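Local coordinates for twitching motility protein PilT (Aquifex aeolicus, PDB 2EWV) that probably powers the retraction of type IV pili as a hexameric ATPase motor, at residues A27-L32 with A108-P113; V82-G87 with F94-F99; Y159-K164 with K182-N187; S165-T170 with E208-I213. All blocks are in the same frame, centred on the assembly; numbering follows the deposited sequence.

Contact 1 (A27-L32 with A108-P113); sequences ASDIHL and ALRSLP
S28 meets the second segment through its backbone: its O lies 3.8 Å from S111 CB, while its hydroxyl turns to the backbone oxygen of R41. The next side chain, D29, runs alongside that of R110. A chi1 of -69° sets D29 CG beside the backbone N, anti to the carbonyl carbon, and D29 OD2 comes within 3.8 Å of the methylene R110 CG. The charged groups do not pair; D29 OD2 and R110 NE stay 5.4 Å apart, so the arginine offers its aliphatic stem rather than its guanidinium. I30 forms the antiparallel hydrogen-bonded pair with L109. I30 N donates to L109 O at 3.1 Å in a nearly straight bond (171°), and the return bond from L109 N is weak. On the face shared by these two residues, I30 CG1 packs 4.0 Å from L109 CB. H31 and A108, a non-hydrogen-bonded pair, occupy the reverse face, where H31 ND1 approaches A108 CB to 3.5 Å. The far nitrogen of that imidazole, NE2, reaches D209 of the second subunit, so this face also contributes to the hexamer interface. Strand 107-109 is an outer strand of the four-stranded antiparallel sheet within this chain, and 29-32 lies between it and 39-42; I30 rests on I18 and A22 of helix 15-25, and L109 also packs on A96 of strand 93-99.

Contact 2 (V82-G87 with F94-F99); sequences VDFSFG and FRANVF
A bend at chi2 (-60°) folds the R95 chain back over the neighbouring strand, and D83, its CG anti to the backbone N (chi1 -156°), presents its carboxylate to it. The two side chains cross at about a right angle with their planes 81° apart; the salt bridge is R95 NH1 to D83 OD2 at 2.6 Å, a bond weak in its angle. The other oxygen, D83 OD1, takes a weak bond from N97 ND2 at 2.8 Å. With an alanine at R95 the guanidinium is gone, and the D83 carboxylate would probably be left without its charged mate in the hairpin. The opposite face of this antiparallel beta hairpin is apolar. The A96 methyl sits over one face of the F84 ring, CB 4.1 Å from its centroid, and meets the F86 ring at its edge, with A96 CB 3.8 Å from F86 CE2. The F86 and F94 rings are so displaced, centroids 6.0 Å apart, that little ring area faces ring area. Backbone bonds tie F84 to A96 and F86 to F94 in both directions. The aromatic face turns to L109 and helix 15-25, the charged one to R207 of the second subunit, where D83, bridged to R95 and weakly bonded to N97, is probably restrained in its rotation.

Contact 3 (Y159-K164 with K182-N187); sequences YINQTK and KKSIVN
N161 OD1 is held by two donors, S184 OG at 3.0 Å and the backbone K182 N at 3.3 Å. The residue lies in the last turn of helix 149-163, the helix that starts at the P-loop lysine of this P-loop NTPase core, and the contact joins that turn to the chain leading into strand 185-190, the outermost strand of the central mixed sheet within the subunit. With its CG anti to the backbone N, a chi1 of 175° carries the N161 amide to where OD1 meets S184 OG and K182 N. Both donors sit a little out of the carbonyl plane, by 17° and 18°. The ND2 of the same amide bonds to the backbone oxygen of K180; the N161 side chain is thus tied to the loop through both its oxygen and its nitrogen. K182, bent at chi2 and chi3, crosses N161 at about a right angle, its CD 3.4 Å from N161 ND2. Farther along, K182 runs beside Q162. The helix end adds a backbone bond: K183 N meets N161 O head-on at 3.2 Å, and the first methylenes of the K183 side chain then pass by the carbonyl oxygens of Q162, T163 and K164. On the strand side V186 CG2 packs against N161 OD1 and CG, both at 4.0 Å, and S184 CB lies 3.5 Å from K164 O.

Contact 4 (S165-T170 with E208-I213); sequences SYHIIT and EDPDVI
The ring of Y166 and the carboxylate of D211 are stacked, with planes only 14° apart, although the two side chains cross at about a right angle. D211 OD1 lies over one ring face toward the rim, and D211 CB comes within 3.5 Å of Y166 CG. The pair marks the entry to two adjacent parallel strands, 167-172 and 212-215, of the central sheet of the P-loop NTPase core. V212 CG2 meets the ring at its edge, 3.5 Å from Y166 CD2. D211 also grips the backbone of H167 twice: its N donates to H167 O at 2.7 Å, in the carbonyl plane, and its OD2 accepts from H167 N at 3.0 Å on the anti side. The same OD2 forms a salt bridge with R41 of the third subunit. Replacing D211 with an alanine is likely to leave that arginine with D209 as its remaining acid partner in this contact and the H167 amide without its carboxylate acceptor. With chi1 at 160°, the H167 imidazole stands over P210, whose CB touches one ring face, 4.1 Å from the centroid, while the carbonyl oxygens of E208 and D209 lie at its edge. ND1 donates only weakly to D209 O; NE2 is weakly bonded to N187, and the ring meets H31 of the third subunit. Deeper in the sheet I168 and V212 run side by side, and I169 CG2 packs on P210 and I213. The strands are joined by I169 N, bonded to V212 O at 2.9 Å; I213 CA lies 3.3 Å from I169 O, a CA-H...O contact.

The four contacts form two groups. Contacts 1 and 2, with centres about 10 Å apart, belong to the N-terminal domain, and touch where strand 93-99 runs beside strand 107-109; along the chain the hairpin of contact 2 falls between the two segments of contact 1. Contacts 3 and 4, about 9 Å apart, alternate in sequence and share the central mixed sheet, in which strands 185-190 and 167-172 are neighbours. Centres in different groups lie about 28 to 31 Å apart. The first pair touches the second subunit and the other pair the third; contacts 1 and 4 supply opposing sides of the same kind of subunit interface, H31 meeting D209 and H167, consistent with the proposed subunit cooperation in the hexamer.

Contact 1 (A27-L32 with A108-P113)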
# COMPACT_ATOMS: atom_id res chain seq x y z
N ALA A 27 -13.09 -26.78 -41.74
CA ALA A 27 -12.00 -26.04 -41.10
C ALA A 27 -12.13 -26.05 -39.59
O ALA A 27 -13.21 -26.27 -39.05
CB ALA A 27 -11.99 -24.61 -41.58
N SER A 28 -11.01 -25.81 -38.92
CA SER A 28 -11.00 -25.79 -37.47
C SER A 28 -11.12 -24.34 -37.05
O SER A 28 -11.91 -23.99 -36.17
CB SER A 28 -9.71 -26.41 -36.94
OG SER A 28 -8.59 -26.07 -37.74
N ASP A 29 -10.33 -23.50 -37.72
CA ASP A 29 -10.28 -22.08 -37.46
C ASP A 29 -10.39 -21.31 -38.76
O ASP A 29 -10.06 -21.81 -39.83
CB ASP A 29 -8.94 -21.71 -36.78
CG ASP A 29 -8.84 -22.24 -35.35
OD1 ASP A 29 -8.82 -23.47 -35.15
OD2 ASP A 29 -8.77 -21.41 -34.41
N ILE A 30 -10.89 -20.08 -38.67
CA ILE A 30 -10.99 -19.22 -39.84
C ILE A 30 -10.36 -17.92 -39.36
O ILE A 30 -10.62 -17.48 -38.24
CB ILE A 30 -12.47 -18.97 -40.27
CG1 ILE A 30 -13.00 -17.67 -39.65
CG2 ILE A 30 -13.34 -20.15 -39.85
CD1 ILE A 30 -14.29 -17.16 -40.28
N HIS A 31 -9.51 -17.32 -40.19
CA HIS A 31 -8.83 -16.07 -39.83
C HIS A 31 -9.09 -14.95 -40.83
O HIS A 31 -8.97 -15.14 -42.04
CB HIS A 31 -7.32 -16.31 -39.71
CG HIS A 31 -6.92 -17.19 -38.56
ND1 HIS A 31 -6.63 -16.71 -37.31
CD2 HIS A 31 -6.77 -18.54 -38.49
CE1 HIS A 31 -6.31 -17.71 -36.51
NE2 HIS A 31 -6.39 -18.83 -37.20
N LEU A 32 -9.45 -13.78 -40.32
CA LEU A 32 -9.71 -12.62 -41.16
C LEU A 32 -8.65 -11.58 -40.82
O LEU A 32 -8.66 -11.00 -39.74
CB LEU A 32 -11.12 -12.08 -40.88
CG LEU A 32 -12.25 -13.11 -40.80
CD1 LEU A 32 -13.49 -12.45 -40.22
CD2 LEU A 32 -12.54 -13.72 -42.18
N ALA A 108 -10.01 -13.90 -35.27
CA ALA A 108 -9.70 -15.32 -35.29
C ALA A 108 -10.85 -16.11 -34.65
O ALA A 108 -10.86 -16.31 -33.44
CB ALA A 108 -8.42 -15.59 -34.52
N LEU A 109 -11.80 -16.54 -35.47
CA LEU A 109 -12.93 -17.30 -34.97
C LEU A 109 -12.57 -18.78 -34.92
O LEU A 109 -11.98 -19.32 -35.85
CB LEU A 109 -14.15 -17.10 -35.88
CG LEU A 109 -14.52 -15.72 -36.43
CD1 LEU A 109 -16.01 -15.69 -36.70
CD2 LEU A 109 -14.17 -14.62 -35.45
N ARG A 110 -12.90 -19.44 -33.81
CA ARG A 110 -12.62 -20.86 -33.66
C ARG A 110 -13.92 -21.59 -33.88
O ARG A 110 -14.76 -21.17 -34.67
CB ARG A 110 -12.11 -21.16 -32.26
CG ARG A 110 -11.53 -22.55 -32.13
CD ARG A 110 -11.73 -23.08 -30.72
NE ARG A 110 -11.35 -22.11 -29.69
CZ ARG A 110 -11.71 -22.19 -28.41
NH1 ARG A 110 -11.33 -21.26 -27.54
NH2 ARG A 110 -12.46 -23.20 -28.00
N SER A 111 -14.10 -22.69 -33.18
CA SER A 111 -15.33 -23.46 -33.31
C SER A 111 -15.70 -24.14 -32.00
O SER A 111 -14.82 -24.65 -31.30
CB SER A 111 -15.17 -24.52 -34.39
OG SER A 111 -16.25 -25.44 -34.34
N LEU A 112 -17.00 -24.16 -31.69
CA LEU A 112 -17.49 -24.79 -30.46
C LEU A 112 -18.36 -26.03 -30.69
O LEU A 112 -19.34 -26.00 -31.45
CB LEU A 112 -18.26 -23.78 -29.63
CG LEU A 112 -17.38 -22.69 -29.03
CD1 LEU A 112 -18.21 -21.94 -28.04
CD2 LEU A 112 -16.14 -23.27 -28.34
N PRO A 113 -18.03 -27.13 -29.99
CA PRO A 113 -18.75 -28.40 -30.10
C PRO A 113 -20.26 -28.38 -29.85
O PRO A 113 -20.73 -28.08 -28.75
CB PRO A 113 -18.00 -29.29 -29.10
CG PRO A 113 -16.64 -28.70 -29.06
CD PRO A 113 -16.95 -27.23 -29.01

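Contact 2 (V82-G87 with F94-F99)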
# COMPACT_ATOMS: atom_id res chain seq x y z
N VAL A 82 -10.56 -8.40 -27.73
CA VAL A 82 -11.74 -8.93 -27.04
C VAL A 82 -11.83 -10.42 -27.24
O VAL A 82 -11.60 -10.92 -28.34
CB VAL A 82 -13.08 -8.37 -27.56
CG1 VAL A 82 -13.47 -7.14 -26.78
CG2 VAL A 82 -12.99 -8.09 -29.05
N ASP A 83 -12.17 -11.14 -26.18
CA ASP A 83 -12.31 -12.58 -26.27
C ASP A 83 -13.77 -12.94 -25.92
O ASP A 83 -14.15 -12.85 -24.75
CB ASP A 83 -11.33 -13.25 -25.31
CG ASP A 83 -10.98 -14.67 -25.73
OD1 ASP A 83 -10.38 -14.83 -26.82
OD2 ASP A 83 -11.32 -15.62 -24.99
N PHE A 84 -14.57 -13.34 -26.91
CA PHE A 84 -15.99 -13.67 -26.69
C PHE A 84 -16.56 -14.77 -27.56
O PHE A 84 -15.94 -15.19 -28.54
CB PHE A 84 -16.85 -12.42 -26.90
CG PHE A 84 -16.87 -11.94 -28.33
CD1 PHE A 84 -17.86 -12.37 -29.22
CD2 PHE A 84 -15.90 -11.05 -28.79
CE1 PHE A 84 -17.88 -11.91 -30.54
CE2 PHE A 84 -15.91 -10.59 -30.11
CZ PHE A 84 -16.90 -11.02 -30.99
N SER A 85 -17.77 -15.22 -27.21
CA SER A 85 -18.47 -16.27 -27.94
C SER A 85 -19.82 -15.77 -28.41
O SER A 85 -20.50 -15.04 -27.70
CB SER A 85 -18.69 -17.49 -27.04
OG SER A 85 -17.53 -17.82 -26.30
N PHE A 86 -20.21 -16.17 -29.61
CA PHE A 86 -21.49 -15.76 -30.18
C PHE A 86 -22.09 -16.93 -30.94
O PHE A 86 -21.36 -17.82 -31.38
CB PHE A 86 -21.28 -14.57 -31.13
CG PHE A 86 -20.45 -14.90 -32.34
CD1 PHE A 86 -21.03 -15.52 -33.46
CD2 PHE A 86 -19.09 -14.62 -32.36
CE1 PHE A 86 -20.25 -15.84 -34.58
CE2 PHE A 86 -18.30 -14.95 -33.48
CZ PHE A 86 -18.89 -15.56 -34.59
N GLY A 87 -23.42 -16.94 -31.08
CA GLY A 87 -24.07 -18.03 -31.78
C GLY A 87 -24.85 -17.67 -33.04
O GLY A 87 -25.56 -16.66 -33.09
N PHE A 94 -19.52 -20.25 -32.00
CA PHE A 94 -18.10 -19.96 -32.27
C PHE A 94 -17.41 -19.10 -31.21
O PHE A 94 -18.06 -18.37 -30.46
CB PHE A 94 -17.94 -19.25 -33.62
CG PHE A 94 -18.58 -19.98 -34.74
CD1 PHE A 94 -19.95 -19.84 -34.98
CD2 PHE A 94 -17.85 -20.88 -35.50
CE1 PHE A 94 -20.58 -20.60 -35.95
CE2 PHE A 94 -18.48 -21.64 -36.48
CZ PHE A 94 -19.84 -21.50 -36.71
N ARG A 95 -16.09 -19.19 -31.17
CA ARG A 95 -15.31 -18.39 -30.25
C ARG A 95 -14.46 -17.44 -31.09
O ARG A 95 -13.73 -17.86 -31.98
CB ARG A 95 -14.43 -19.30 -29.39
CG ARG A 95 -14.37 -18.91 -27.91
CD ARG A 95 -13.82 -17.50 -27.72
NE ARG A 95 -13.38 -17.24 -26.35
CZ ARG A 95 -14.15 -16.78 -25.37
NH1 ARG A 95 -13.63 -16.58 -24.17
NH2 ARG A 95 -15.43 -16.49 -25.59
N ALA A 96 -14.58 -16.15 -30.81
CA ALA A 96 -13.86 -15.12 -31.53
C ALA A 96 -12.84 -14.44 -30.63
O ALA A 96 -12.90 -14.57 -29.41
CB ALA A 96 -14.83 -14.09 -32.08
N ASN A 97 -11.91 -13.72 -31.25
CA ASN A 97 -10.87 -12.96 -30.55
C ASN A 97 -10.38 -11.87 -31.50
O ASN A 97 -9.40 -12.05 -32.20
CB ASN A 97 -9.69 -13.84 -30.15
CG ASN A 97 -8.64 -13.07 -29.34
OD1 ASN A 97 -8.21 -11.98 -29.74
ND2 ASN A 97 -8.24 -13.63 -28.21
N VAL A 98 -11.08 -10.74 -31.51
CA VAL A 98 -10.72 -9.63 -32.38
C VAL A 98 -9.65 -8.83 -31.66
O VAL A 98 -9.64 -8.77 -30.44
CB VAL A 98 -11.94 -8.73 -32.66
CG1 VAL A 98 -11.64 -7.79 -33.81
CG2 VAL A 98 -13.16 -9.60 -32.97
N PHE A 99 -8.76 -8.22 -32.43
CA PHE A 99 -7.67 -7.42 -31.85
C PHE A 99 -7.13 -6.44 -32.85
O PHE A 99 -7.24 -6.67 -34.05
CB PHE A 99 -6.51 -8.33 -31.44
CG PHE A 99 -6.11 -9.31 -32.51
CD1 PHE A 99 -6.85 -10.48 -32.69
CD2 PHE A 99 -5.05 -9.05 -33.36
CE1 PHE A 99 -6.54 -11.38 -33.71
CE2 PHE A 99 -4.73 -9.95 -34.39
CZ PHE A 99 -5.48 -11.12 -34.56

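Contact 3 (Y159-K164 with K182-N187)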
# COMPACT_ATOMS: atom_id res chain seq x y z
N TYR A 159 -23.48 -37.88 -18.40
CA TYR A 159 -23.91 -39.23 -18.05
C TYR A 159 -24.84 -39.06 -16.85
O TYR A 159 -25.84 -39.74 -16.74
CB TYR A 159 -22.69 -40.08 -17.67
CG TYR A 159 -23.02 -41.41 -17.01
CD1 TYR A 159 -23.54 -42.47 -17.75
CD2 TYR A 159 -22.81 -41.60 -15.65
CE1 TYR A 159 -23.85 -43.69 -17.14
CE2 TYR A 159 -23.11 -42.82 -15.04
CZ TYR A 159 -23.64 -43.85 -15.79
OH TYR A 159 -23.94 -45.05 -15.19
N ILE A 160 -24.47 -38.12 -15.98
CA ILE A 160 -25.21 -37.77 -14.76
C ILE A 160 -26.55 -37.14 -15.16
O ILE A 160 -27.62 -37.61 -14.79
CB ILE A 160 -24.41 -36.71 -13.93
CG1 ILE A 160 -22.98 -37.22 -13.65
CG2 ILE A 160 -25.17 -36.39 -12.64
CD1 ILE A 160 -22.07 -36.22 -12.93
N ASN A 161 -26.45 -36.06 -15.93
CA ASN A 161 -27.60 -35.33 -16.41
C ASN A 161 -28.62 -36.29 -17.02
O ASN A 161 -29.81 -35.97 -17.14
CB ASN A 161 -27.12 -34.28 -17.45
CG ASN A 161 -28.27 -33.52 -18.12
OD1 ASN A 161 -29.29 -33.24 -17.51
ND2 ASN A 161 -28.08 -33.16 -19.39
N GLN A 162 -28.15 -37.48 -17.38
CA GLN A 162 -29.03 -38.47 -17.98
C GLN A 162 -29.67 -39.43 -17.01
O GLN A 162 -30.87 -39.68 -17.09
CB GLN A 162 -28.27 -39.23 -19.06
CG GLN A 162 -27.86 -38.33 -20.20
CD GLN A 162 -27.26 -39.07 -21.36
OE1 GLN A 162 -26.40 -39.94 -21.18
NE2 GLN A 162 -27.69 -38.73 -22.57
N THR A 163 -28.89 -39.94 -16.07
CA THR A 163 -29.41 -40.90 -15.09
C THR A 163 -29.80 -40.36 -13.67
O THR A 163 -30.45 -41.09 -12.91
CB THR A 163 -28.43 -42.12 -14.98
OG1 THR A 163 -27.26 -41.74 -14.23
CG2 THR A 163 -27.98 -42.56 -16.36
N LYS A 164 -29.45 -39.13 -13.31
CA LYS A 164 -29.81 -38.62 -11.98
C LYS A 164 -30.74 -37.39 -11.98
O LYS A 164 -30.80 -36.65 -12.96
CB LYS A 164 -28.55 -38.30 -11.18
CG LYS A 164 -27.48 -39.42 -11.14
CD LYS A 164 -27.96 -40.70 -10.47
CE LYS A 164 -28.41 -40.48 -9.04
NZ LYS A 164 -28.88 -41.77 -8.44
N LYS A 182 -32.07 -32.55 -19.13
CA LYS A 182 -32.60 -33.89 -19.31
C LYS A 182 -33.40 -34.33 -18.06
O LYS A 182 -34.49 -33.80 -17.82
CB LYS A 182 -31.48 -34.88 -19.63
CG LYS A 182 -31.28 -35.14 -21.13
CD LYS A 182 -30.29 -34.20 -21.79
CE LYS A 182 -29.17 -35.01 -22.43
NZ LYS A 182 -28.20 -34.15 -23.17
N LYS A 183 -32.89 -35.27 -17.28
CA LYS A 183 -33.58 -35.73 -16.07
C LYS A 183 -33.21 -34.78 -14.95
O LYS A 183 -33.65 -34.92 -13.81
CB LYS A 183 -33.14 -37.14 -15.69
CG LYS A 183 -34.04 -37.88 -14.69
CD LYS A 183 -33.57 -39.31 -14.46
CE LYS A 183 -34.61 -40.15 -13.73
NZ LYS A 183 -35.81 -40.44 -14.57
N SER A 184 -32.39 -33.79 -15.29
CA SER A 184 -31.93 -32.80 -14.33
C SER A 184 -31.79 -31.40 -14.97
O SER A 184 -31.77 -31.25 -16.18
CB SER A 184 -30.61 -33.25 -13.68
OG SER A 184 -29.51 -33.12 -14.55
N ILE A 185 -31.72 -30.39 -14.11
CA ILE A 185 -31.60 -29.00 -14.51
C ILE A 185 -30.13 -28.50 -14.45
O ILE A 185 -29.54 -28.39 -13.38
CB ILE A 185 -32.56 -28.15 -13.61
CG1 ILE A 185 -32.33 -26.65 -13.81
CG2 ILE A 185 -32.38 -28.52 -12.15
CD1 ILE A 185 -33.07 -25.78 -12.79
N VAL A 186 -29.56 -28.20 -15.62
CA VAL A 186 -28.18 -27.70 -15.73
C VAL A 186 -28.15 -26.16 -15.83
O VAL A 186 -28.99 -25.57 -16.51
CB VAL A 186 -27.47 -28.24 -16.99
CG1 VAL A 186 -26.05 -27.68 -17.08
CG2 VAL A 186 -27.47 -29.75 -16.97
N ASN A 187 -27.18 -25.55 -15.14
CA ASN A 187 -27.00 -24.09 -15.11
C ASN A 187 -25.56 -23.82 -15.47
O ASN A 187 -24.66 -24.24 -14.75
CB ASN A 187 -27.27 -23.52 -13.70
CG ASN A 187 -28.75 -23.48 -13.34
OD1 ASN A 187 -29.12 -23.09 -12.23
ND2 ASN A 187 -29.59 -23.89 -14.27

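Contact 4 (S165-T170 with E208-I213)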
# COMPACT_ATOMS: atom_id res chain seq x y z
N SER A 165 -31.48 -37.17 -10.89
CA SER A 165 -32.38 -36.01 -10.80
C SER A 165 -31.75 -34.89 -9.98
O SER A 165 -32.16 -34.62 -8.86
CB SER A 165 -33.73 -36.41 -10.20
OG SER A 165 -34.64 -36.80 -11.23
N TYR A 166 -30.76 -34.24 -10.58
CA TYR A 166 -29.96 -33.19 -9.96
C TYR A 166 -30.05 -31.80 -10.58
O TYR A 166 -30.52 -31.62 -11.69
CB TYR A 166 -28.48 -33.52 -10.08
CG TYR A 166 -27.89 -34.71 -9.35
CD1 TYR A 166 -28.67 -35.56 -8.57
CD2 TYR A 166 -26.51 -34.95 -9.44
CE1 TYR A 166 -28.07 -36.62 -7.87
CE2 TYR A 166 -25.92 -35.99 -8.76
CZ TYR A 166 -26.69 -36.82 -7.98
OH TYR A 166 -26.06 -37.85 -7.32
N HIS A 167 -29.53 -30.83 -9.84
CA HIS A 167 -29.40 -29.46 -10.31
C HIS A 167 -27.87 -29.39 -10.48
O HIS A 167 -27.15 -29.31 -9.48
CB HIS A 167 -29.83 -28.43 -9.25
CG HIS A 167 -29.28 -27.05 -9.49
ND1 HIS A 167 -29.05 -26.15 -8.46
CD2 HIS A 167 -28.85 -26.44 -10.62
CE1 HIS A 167 -28.50 -25.05 -8.96
NE2 HIS A 167 -28.37 -25.21 -10.26
N ILE A 168 -27.36 -29.45 -11.70
CA ILE A 168 -25.92 -29.40 -11.89
C ILE A 168 -25.51 -28.00 -12.26
O ILE A 168 -26.10 -27.39 -13.13
CB ILE A 168 -25.46 -30.38 -12.98
CG1 ILE A 168 -25.97 -31.77 -12.63
CG2 ILE A 168 -23.93 -30.40 -13.06
CD1 ILE A 168 -25.71 -32.77 -13.67
N ILE A 169 -24.47 -27.50 -11.59
CA ILE A 169 -23.98 -26.15 -11.83
C ILE A 169 -22.50 -26.13 -12.34
O ILE A 169 -21.60 -26.70 -11.72
CB ILE A 169 -24.15 -25.33 -10.51
CG1 ILE A 169 -24.12 -23.83 -10.80
CG2 ILE A 169 -23.09 -25.74 -9.50
CD1 ILE A 169 -24.60 -23.04 -9.62
N THR A 170 -22.27 -25.50 -13.49
CA THR A 170 -20.92 -25.44 -14.03
C THR A 170 -20.42 -24.00 -14.18
O THR A 170 -21.12 -23.15 -14.70
CB THR A 170 -20.81 -26.13 -15.42
OG1 THR A 170 -21.55 -25.37 -16.39
CG2 THR A 170 -21.36 -27.54 -15.38
N GLU A 208 -26.78 -22.05 -3.79
CA GLU A 208 -27.72 -22.10 -4.92
C GLU A 208 -28.31 -23.50 -5.04
O GLU A 208 -28.95 -23.84 -6.02
CB GLU A 208 -27.05 -21.71 -6.24
CG GLU A 208 -26.64 -20.25 -6.26
CD GLU A 208 -26.06 -19.82 -7.58
OE1 GLU A 208 -25.35 -18.79 -7.60
OE2 GLU A 208 -26.32 -20.50 -8.60
N ASP A 209 -28.06 -24.31 -4.01
CA ASP A 209 -28.58 -25.66 -3.93
C ASP A 209 -28.13 -26.61 -5.06
O ASP A 209 -28.85 -27.54 -5.41
CB ASP A 209 -30.11 -25.57 -3.88
CG ASP A 209 -30.76 -26.87 -3.51
OD1 ASP A 209 -30.48 -27.38 -2.40
OD2 ASP A 209 -31.57 -27.39 -4.31
N PRO A 210 -26.93 -26.39 -5.64
CA PRO A 210 -26.50 -27.28 -6.71
C PRO A 210 -26.07 -28.65 -6.17
O PRO A 210 -25.49 -28.73 -5.07
CB PRO A 210 -25.35 -26.52 -7.35
CG PRO A 210 -24.69 -25.91 -6.17
CD PRO A 210 -25.89 -25.36 -5.40
N ASP A 211 -26.35 -29.70 -6.93
CA ASP A 211 -26.01 -31.06 -6.55
C ASP A 211 -24.56 -31.39 -6.91
O ASP A 211 -23.87 -32.11 -6.18
CB ASP A 211 -26.95 -32.05 -7.25
CG ASP A 211 -28.27 -32.25 -6.51
OD1 ASP A 211 -28.30 -33.04 -5.53
OD2 ASP A 211 -29.27 -31.63 -6.92
N VAL A 212 -24.11 -30.86 -8.06
CA VAL A 212 -22.75 -31.08 -8.57
C VAL A 212 -22.18 -29.74 -9.01
O VAL A 212 -22.85 -29.01 -9.73
CB VAL A 212 -22.75 -32.04 -9.82
CG1 VAL A 212 -21.34 -32.23 -10.31
CG2 VAL A 212 -23.37 -33.39 -9.48
N ILE A 213 -20.97 -29.41 -8.58
CA ILE A 213 -20.35 -28.14 -8.99
C ILE A 213 -19.22 -28.41 -9.97
O ILE A 213 -18.61 -29.47 -9.92
CB ILE A 213 -19.75 -27.37 -7.81
CG1 ILE A 213 -20.77 -27.25 -6.69
CG2 ILE A 213 -19.32 -25.99 -8.26
CD1 ILE A 213 -20.26 -26.45 -5.54